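Local coordinates for HcgC (PDB 5O4J), which is an S-adenosylmethionine-dependent C-methyltransferase that probably methylates a pyridinol precursor of the FeGP cofactor of [Fe]-hydrogenase, at residues F48-S53 with P75-I80; D196-T201 with D236-E241. All coordinates share one frame; numbering follows the deposited sequence.

How the interactions relate
The centres of interactions 1 and 2 lie about 11 and 30 Å from the centre of the chain, on opposite sides of it; their nearest atoms are about 21 Å apart. They share no element. Residues 48-53 hold the loop, and 75-80 a 3-10 turn, that follow neighbouring parallel strands of the mixed sheet; their contact is buried and wholly apolar, with the polar work turned to S-adenosyl-L-homocysteine. Residues 196-201 and 236-241 lie at edge strand 198-203 of the small antiparallel sheet and at the start of helix 239-251. Their serine and valines are buried too, an exposed aspartate standing at the margin: a hydrogen bond and a valine pair combine with two like-charged carboxylates, close to a second subunit.

Interaction 1. Residues F48-S53 with P75-I80; sequences FGAYLS and PHLKDI. With SAH (S-adenosyl-L-homocysteine), chain E.
Tyr51 carries CG anti to its backbone N (chi1 166°), which sends the ring off from the 75-80 turn while CB stays against it. Leu77 sets CG beside its own N (chi1 -82°), and Ile80 has CG1 nearly anti to N (chi1 -152°) with CG2 in the crowded position between N and the carbonyl carbon. That branch of Ile80 meets Ala50, CG2 to CB 3.8 Å. Leu77 CB touches the same Ala50 methyl, and its CD1 reaches Tyr51 CB at 4.2 Å. Ile80 CD1 comes to the edge of the Tyr51 ring at CD2, and Leu52 CB lies over the ring's centre, 3.7 Å above its plane, after a cis peptide bond between the two residues. Residues 49-53 form the loop after strand 42-48, consistent with the cofactor-binding loop after the first strand of Rossmann folds, and 75-80 is a 3-10 turn following the neighbouring strand 65-72. S-adenosyl-L-homocysteine lies along the loop: the N-H groups of Leu52 (N to SAH O 2.9 Å) and Ser53 (N to SAH O 3.3 Å) grip one carboxylate oxygen just before helix 54-60, whose N-terminus would probably help to stabilise the negative charge. Tyr51 N gives a weak bond to the ribose O3' of the ligand, and Leu77 CD1 presses on the same hydroxyl at 3.3 Å from O3'. Asp72 ties loop to ligand, accepting from Ala50 N and hydrogen-bonding SAH. At Gly49, whose CA is 3.5 Å from SAH O4', the backbone angles call for glycine, and a CB would crowd the ribose.

Interaction 2. Residues D196-T201 with D236-E241; sequences DSVLYT and DHVEYE. With 9KH (6-carboxy methyl-4-hydroxy-2-pyridinol), chain K.
The ring of Tyr200 has C10 of the bound pyridinol at its edge. The side chains of Asp196 and Asp236 cross obliquely, their carboxylate planes 55° apart, with OD2 of Asp196 and OD2 of Asp236 4.0 Å from each other; this like-charge pair might raise the pKa of one or both, an effect that the N-H of Gly143 of the second subunit, which holds Asp196 OD1, would probably offset at Asp196. Ser197 carries the polar link: its OG accepts the N-H of Asp236 (OG to N 2.9 Å, N-H...O 154°) and donates to Asp196 O at 2.7 Å from OG, on a lone pair in the carbonyl plane. An alanine here would lose both bonds and would probably loosen the link between the residue leading into strand 198-203 and the residues leading into helix 239-251. Beyond it Val198 and Val238 cross at about a right angle, CG2 of the first 3.9 Å from CG1 of the second. Val238 is the N-cap residue of helix 239-251. Opposite to Val198 on the strand, Leu199 CD2 packs 3.7 Å from N5 of the pyridinol, which also contacts Ile5 and Val9 and is hydrogen-bonded to Thr179 OG1 and Ile115 N of the second subunit. Leu199 and Tyr200 both face Ser233, a classic beta bulge in the antiparallel pairing of strands 198-203 and 230-234.

Interaction 1. Residues F48-S53 with P75-I80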
loop_
_atom_site.group_PDB
_atom_site.type_symbol
_atom_site.label_atom_id
_atom_site.label_comp_id
_atom_site.label_asym_id
_atom_site.label_seq_id
_atom_site.Cartn_x
_atom_site.Cartn_y
_atom_site.Cartn_z
ATOM N N PHE A 48 -27.104 -18.054 17.108
ATOM C CA PHE A 48 -27.652 -16.728 16.842
ATOM C C PHE A 48 -26.904 -16.100 15.671
ATOM O O PHE A 48 -25.672 -15.994 15.700
ATOM C CB PHE A 48 -27.545 -15.825 18.073
ATOM C CG PHE A 48 -28.422 -16.240 19.214
ATOM C CD1 PHE A 48 -29.729 -15.799 19.297
ATOM C CD2 PHE A 48 -27.930 -17.059 20.215
ATOM C CE1 PHE A 48 -30.540 -16.179 20.348
ATOM C CE2 PHE A 48 -28.736 -17.438 21.270
ATOM C CZ PHE A 48 -30.036 -16.995 21.339
ATOM N N GLY A 49 -27.651 -15.684 14.646
ATOM C CA GLY A 49 -27.081 -15.000 13.503
ATOM C C GLY A 49 -26.930 -15.897 12.292
ATOM O O GLY A 49 -25.954 -16.639 12.179
ATOM N N ALA A 50 -27.906 -15.842 11.387
ATOM C CA ALA A 50 -27.897 -16.713 10.212
ATOM C C ALA A 50 -26.918 -16.217 9.156
ATOM O O ALA A 50 -26.255 -17.017 8.488
ATOM C CB ALA A 50 -29.305 -16.817 9.628
ATOM N N TYR A 51 -26.825 -14.904 8.985
ATOM C CA TYR A 51 -25.938 -14.310 8.000
ATOM C C TYR A 51 -24.602 -13.979 8.663
ATOM O O TYR A 51 -24.609 -13.545 9.819
ATOM C CB TYR A 51 -26.596 -13.059 7.422
ATOM C CG TYR A 51 -25.684 -12.153 6.626
ATOM C CD1 TYR A 51 -24.884 -11.222 7.260
ATOM C CD2 TYR A 51 -25.659 -12.202 5.240
ATOM C CE1 TYR A 51 -24.062 -10.385 6.552
ATOM C CE2 TYR A 51 -24.848 -11.356 4.516
ATOM C CZ TYR A 51 -24.046 -10.450 5.175
ATOM O OH TYR A 51 -23.230 -9.605 4.442
ATOM N N LEU A 52 -23.456 -14.185 8.002
ATOM C CA LEU A 52 -23.294 -14.848 6.705
ATOM C C LEU A 52 -22.757 -16.273 6.902
ATOM O O LEU A 52 -23.069 -17.168 6.128
ATOM C CB LEU A 52 -22.353 -14.030 5.826
ATOM C CG LEU A 52 -21.985 -14.554 4.445
ATOM C CD1 LEU A 52 -23.220 -14.976 3.652
ATOM C CD2 LEU A 52 -21.193 -13.496 3.670
ATOM N N SER A 53 -21.939 -16.484 7.933
ATOM C CA SER A 53 -21.383 -17.812 8.193
ATOM C C SER A 53 -22.301 -18.694 9.026
ATOM O O SER A 53 -22.059 -19.909 9.110
ATOM C CB SER A 53 -20.021 -17.714 8.898
ATOM O OG SER A 53 -19.649 -16.380 9.185
ATOM N N PRO A 75 -36.839 -12.354 10.250
ATOM C CA PRO A 75 -37.523 -13.593 9.846
ATOM C C PRO A 75 -37.227 -14.026 8.420
ATOM O O PRO A 75 -37.221 -15.234 8.151
ATOM C CB PRO A 75 -39.012 -13.259 10.046
ATOM C CG PRO A 75 -39.088 -11.787 10.127
ATOM C CD PRO A 75 -37.791 -11.327 10.708
ATOM N N HIS A 76 -36.975 -13.098 7.492
ATOM C CA HIS A 76 -36.757 -13.511 6.108
ATOM C C HIS A 76 -35.452 -14.274 5.923
ATOM O O HIS A 76 -35.268 -14.909 4.878
ATOM C CB HIS A 76 -36.795 -12.300 5.166
ATOM C CG HIS A 76 -35.532 -11.501 5.143
ATOM N ND1 HIS A 76 -35.206 -10.593 6.129
ATOM C CD2 HIS A 76 -34.527 -11.450 4.235
ATOM C CE1 HIS A 76 -34.047 -10.030 5.837
ATOM N NE2 HIS A 76 -33.616 -10.528 4.691
ATOM N N LEU A 77 -34.557 -14.256 6.908
ATOM C CA LEU A 77 -33.324 -15.016 6.750
ATOM C C LEU A 77 -33.532 -16.516 6.877
ATOM O O LEU A 77 -32.565 -17.270 6.713
ATOM C CB LEU A 77 -32.279 -14.533 7.752
ATOM C CG LEU A 77 -31.533 -13.282 7.284
ATOM C CD1 LEU A 77 -30.641 -12.770 8.393
ATOM C CD2 LEU A 77 -30.704 -13.554 6.025
ATOM N N LYS A 78 -34.756 -16.976 7.142
ATOM C CA LYS A 78 -35.055 -18.390 6.956
ATOM C C LYS A 78 -34.657 -18.853 5.561
ATOM O O LYS A 78 -34.311 -20.024 5.370
ATOM C CB LYS A 78 -36.543 -18.657 7.188
ATOM C CG LYS A 78 -37.474 -17.832 6.295
ATOM C CD LYS A 78 -38.875 -18.423 6.244
ATOM C CE LYS A 78 -39.929 -17.360 5.966
ATOM N NZ LYS A 78 -39.745 -16.677 4.653
ATOM N N ASP A 79 -34.692 -17.944 4.579
ATOM C CA ASP A 79 -34.348 -18.273 3.201
ATOM C C ASP A 79 -32.863 -18.562 3.006
ATOM O O ASP A 79 -32.490 -19.066 1.946
ATOM C CB ASP A 79 -34.753 -17.130 2.251
ATOM C CG ASP A 79 -36.228 -16.770 2.338
ATOM O OD1 ASP A 79 -37.050 -17.681 2.553
ATOM O OD2 ASP A 79 -36.568 -15.572 2.148
ATOM N N ILE A 80 -32.003 -18.218 3.969
ATOM C CA ILE A 80 -30.566 -18.431 3.811
ATOM C C ILE A 80 -30.094 -19.777 4.356
ATOM O O ILE A 80 -28.885 -20.049 4.335
ATOM C CB ILE A 80 -29.762 -17.267 4.432
ATOM C CG1 ILE A 80 -28.422 -17.101 3.700
ATOM C CG2 ILE A 80 -29.507 -17.463 5.930
ATOM C CD1 ILE A 80 -27.771 -15.735 3.902
HETATM N N SAH E . -20.161 -12.356 12.245
HETATM C CA SAH E . -21.024 -12.769 11.097
HETATM C CB SAH E . -21.886 -11.588 10.656
HETATM C CG SAH E . -23.068 -11.373 11.597
HETATM S SD SAH E . -24.156 -10.096 11.017
HETATM C C SAH E . -20.209 -13.232 9.924
HETATM O O SAH E . -20.808 -13.585 8.878
HETATM O OXT SAH E . -18.976 -13.229 10.041
HETATM C "C5'" SAH E . -25.440 -10.147 12.233
HETATM C "C4'" SAH E . -26.431 -11.284 12.015
HETATM O "O4'" SAH E . -27.103 -11.542 13.254
HETATM C "C3'" SAH E . -27.518 -10.896 11.030
HETATM O "O3'" SAH E . -28.039 -12.050 10.351
HETATM C "C2'" SAH E . -28.542 -10.264 11.942
HETATM O "O2'" SAH E . -29.864 -10.204 11.397
HETATM C "C1'" SAH E . -28.481 -11.172 13.147
HETATM N N9 SAH E . -28.848 -10.517 14.413
HETATM C C8 SAH E . -28.527 -9.262 14.801
HETATM N N7 SAH E . -29.012 -9.033 16.048
HETATM C C5 SAH E . -29.623 -10.163 16.455
HETATM C C6 SAH E . -30.333 -10.608 17.669
HETATM N N6 SAH E . -30.487 -9.764 18.714
HETATM N N1 SAH E . -30.819 -11.865 17.686
HETATM C C2 SAH E . -30.666 -12.714 16.659
HETATM N N3 SAH E . -30.035 -12.381 15.520
HETATM C C4 SAH E . -29.507 -11.140 15.377
#

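Interaction 2. Residues D196-T201 with D236-E241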
loop_
_atom_site.group_PDB
_atom_site.type_symbol
_atom_site.label_atom_id
_atom_site.label_comp_id
_atom_site.label_asym_id
_atom_site.label_seq_id
_atom_site.Cartn_x
_atom_site.Cartn_y
_atom_site.Cartn_z
ATOM N N ASP A 196 2.664 -7.681 -15.077
ATOM C CA ASP A 196 3.015 -7.107 -16.366
ATOM C C ASP A 196 1.847 -7.206 -17.332
ATOM O O ASP A 196 1.203 -8.254 -17.445
ATOM C CB ASP A 196 4.226 -7.819 -16.971
ATOM C CG ASP A 196 4.631 -7.219 -18.292
ATOM O OD1 ASP A 196 4.798 -5.989 -18.332
ATOM O OD2 ASP A 196 4.783 -7.960 -19.287
ATOM N N SER A 197 1.587 -6.100 -18.032
ATOM C CA SER A 197 0.625 -5.945 -19.127
ATOM C C SER A 197 -0.803 -5.684 -18.647
ATOM O O SER A 197 -1.673 -5.465 -19.490
ATOM C CB SER A 197 0.597 -7.149 -20.079
ATOM O OG SER A 197 -0.295 -8.151 -19.635
ATOM N N VAL A 198 -1.083 -5.701 -17.344
ATOM C CA VAL A 198 -2.427 -5.369 -16.883
ATOM C C VAL A 198 -2.667 -3.880 -17.081
ATOM O O VAL A 198 -1.827 -3.048 -16.717
ATOM C CB VAL A 198 -2.619 -5.776 -15.415
ATOM C CG1 VAL A 198 -3.955 -5.235 -14.866
ATOM C CG2 VAL A 198 -2.548 -7.295 -15.278
ATOM N N LEU A 199 -3.811 -3.546 -17.694
ATOM C CA LEU A 199 -4.262 -2.163 -17.828
ATOM C C LEU A 199 -5.031 -1.718 -16.591
ATOM O O LEU A 199 -4.762 -0.656 -16.024
ATOM C CB LEU A 199 -5.158 -2.027 -19.052
ATOM C CG LEU A 199 -4.524 -2.141 -20.436
ATOM C CD1 LEU A 199 -3.969 -3.528 -20.673
ATOM C CD2 LEU A 199 -5.557 -1.824 -21.510
ATOM N N TYR A 200 -6.029 -2.494 -16.194
ATOM C CA TYR A 200 -6.758 -2.184 -14.970
ATOM C C TYR A 200 -7.404 -3.460 -14.465
ATOM O O TYR A 200 -7.512 -4.451 -15.192
ATOM C CB TYR A 200 -7.791 -1.068 -15.184
ATOM C CG TYR A 200 -8.954 -1.387 -16.114
ATOM C CD1 TYR A 200 -10.082 -2.057 -15.650
ATOM C CD2 TYR A 200 -8.933 -0.995 -17.438
ATOM C CE1 TYR A 200 -11.154 -2.343 -16.492
ATOM C CE2 TYR A 200 -9.998 -1.279 -18.294
ATOM C CZ TYR A 200 -11.102 -1.946 -17.809
ATOM O OH TYR A 200 -12.161 -2.218 -18.636
ATOM N N THR A 201 -7.808 -3.421 -13.193
ATOM C CA THR A 201 -8.254 -4.592 -12.445
ATOM C C THR A 201 -9.540 -4.246 -11.711
ATOM O O THR A 201 -9.559 -3.324 -10.887
ATOM C CB THR A 201 -7.181 -5.054 -11.453
ATOM O OG1 THR A 201 -5.947 -5.288 -12.139
ATOM C CG2 THR A 201 -7.605 -6.344 -10.746
ATOM N N ASP A 236 -1.400 -9.288 -22.108
ATOM C CA ASP A 236 -0.911 -10.656 -22.084
ATOM C C ASP A 236 -1.741 -11.510 -21.137
ATOM O O ASP A 236 -2.540 -11.016 -20.336
ATOM C CB ASP A 236 0.566 -10.685 -21.684
ATOM C CG ASP A 236 1.447 -9.942 -22.668
ATOM O OD1 ASP A 236 1.112 -9.925 -23.872
ATOM O OD2 ASP A 236 2.471 -9.376 -22.242
ATOM N N HIS A 237 -1.524 -12.818 -21.223
ATOM C CA HIS A 237 -2.254 -13.743 -20.374
ATOM C C HIS A 237 -1.885 -13.523 -18.914
ATOM O O HIS A 237 -0.704 -13.450 -18.562
ATOM C CB HIS A 237 -1.963 -15.186 -20.784
ATOM C CG HIS A 237 -2.485 -15.534 -22.141
ATOM N ND1 HIS A 237 -3.784 -15.936 -22.361
ATOM C CD2 HIS A 237 -1.872 -15.561 -23.349
ATOM C CE1 HIS A 237 -3.957 -16.172 -23.650
ATOM N NE2 HIS A 237 -2.812 -15.957 -24.270
ATOM N N VAL A 238 -2.911 -13.447 -18.068
ATOM C CA VAL A 238 -2.748 -13.306 -16.624
ATOM C C VAL A 238 -3.588 -14.312 -15.857
ATOM O O VAL A 238 -3.546 -14.331 -14.628
ATOM C CB VAL A 238 -3.080 -11.867 -16.170
ATOM C CG1 VAL A 238 -2.056 -10.882 -16.723
ATOM C CG2 VAL A 238 -4.486 -11.463 -16.601
ATOM N N GLU A 239 -4.287 -15.202 -16.566
ATOM C CA GLU A 239 -5.222 -16.125 -15.932
ATOM C C GLU A 239 -4.590 -16.893 -14.771
ATOM O O GLU A 239 -5.222 -17.060 -13.720
ATOM C CB GLU A 239 -5.776 -17.092 -16.983
ATOM C CG GLU A 239 -4.709 -17.782 -17.832
ATOM C CD GLU A 239 -5.252 -18.333 -19.137
ATOM O OE1 GLU A 239 -6.469 -18.216 -19.380
ATOM O OE2 GLU A 239 -4.452 -18.880 -19.925
ATOM N N TYR A 240 -3.351 -17.363 -14.923
ATOM C CA TYR A 240 -2.773 -18.204 -13.872
ATOM C C TYR A 240 -2.405 -17.396 -12.637
ATOM O O TYR A 240 -2.719 -17.797 -11.506
ATOM C CB TYR A 240 -1.557 -18.952 -14.411
ATOM C CG TYR A 240 -1.920 -19.888 -15.529
ATOM C CD1 TYR A 240 -3.101 -20.619 -15.485
ATOM C CD2 TYR A 240 -1.108 -20.018 -16.643
ATOM C CE1 TYR A 240 -3.452 -21.464 -16.510
ATOM C CE2 TYR A 240 -1.451 -20.867 -17.671
ATOM C CZ TYR A 240 -2.625 -21.583 -17.596
ATOM O OH TYR A 240 -2.971 -22.422 -18.618
ATOM N N GLU A 241 -1.719 -16.268 -12.822
ATOM C CA GLU A 241 -1.357 -15.441 -11.674
ATOM C C GLU A 241 -2.601 -14.901 -10.982
ATOM O O GLU A 241 -2.614 -14.735 -9.754
ATOM C CB GLU A 241 -0.447 -14.295 -12.122
ATOM C CG GLU A 241 0.905 -14.754 -12.644
ATOM C CD GLU A 241 0.894 -15.065 -14.140
ATOM O OE1 GLU A 241 -0.200 -15.231 -14.722
ATOM O OE2 GLU A 241 1.990 -15.151 -14.734
HETATM C C2 9KH K . -6.986 1.851 -24.687
HETATM C C3 9KH K . -7.147 1.981 -23.318
HETATM C C4 9KH K . -7.810 0.995 -22.611
HETATM C C6 9KH K . -8.149 -0.240 -24.576
HETATM O O1 9KH K . -6.337 2.820 -25.386
HETATM N N5 9KH K . -8.291 -0.090 -23.239
HETATM C C7 9KH K . -7.495 0.731 -25.329
HETATM O O8 9KH K . -8.654 -1.351 -25.172
HETATM C C9 9KH K . -6.601 3.190 -22.604
HETATM C C10 9KH K . -7.981 1.123 -21.119
HETATM C C12 9KH K . -9.084 2.092 -20.763
HETATM O O13 9KH K . -8.946 2.711 -19.695
HETATM O O14 9KH K . -10.081 2.220 -21.511
#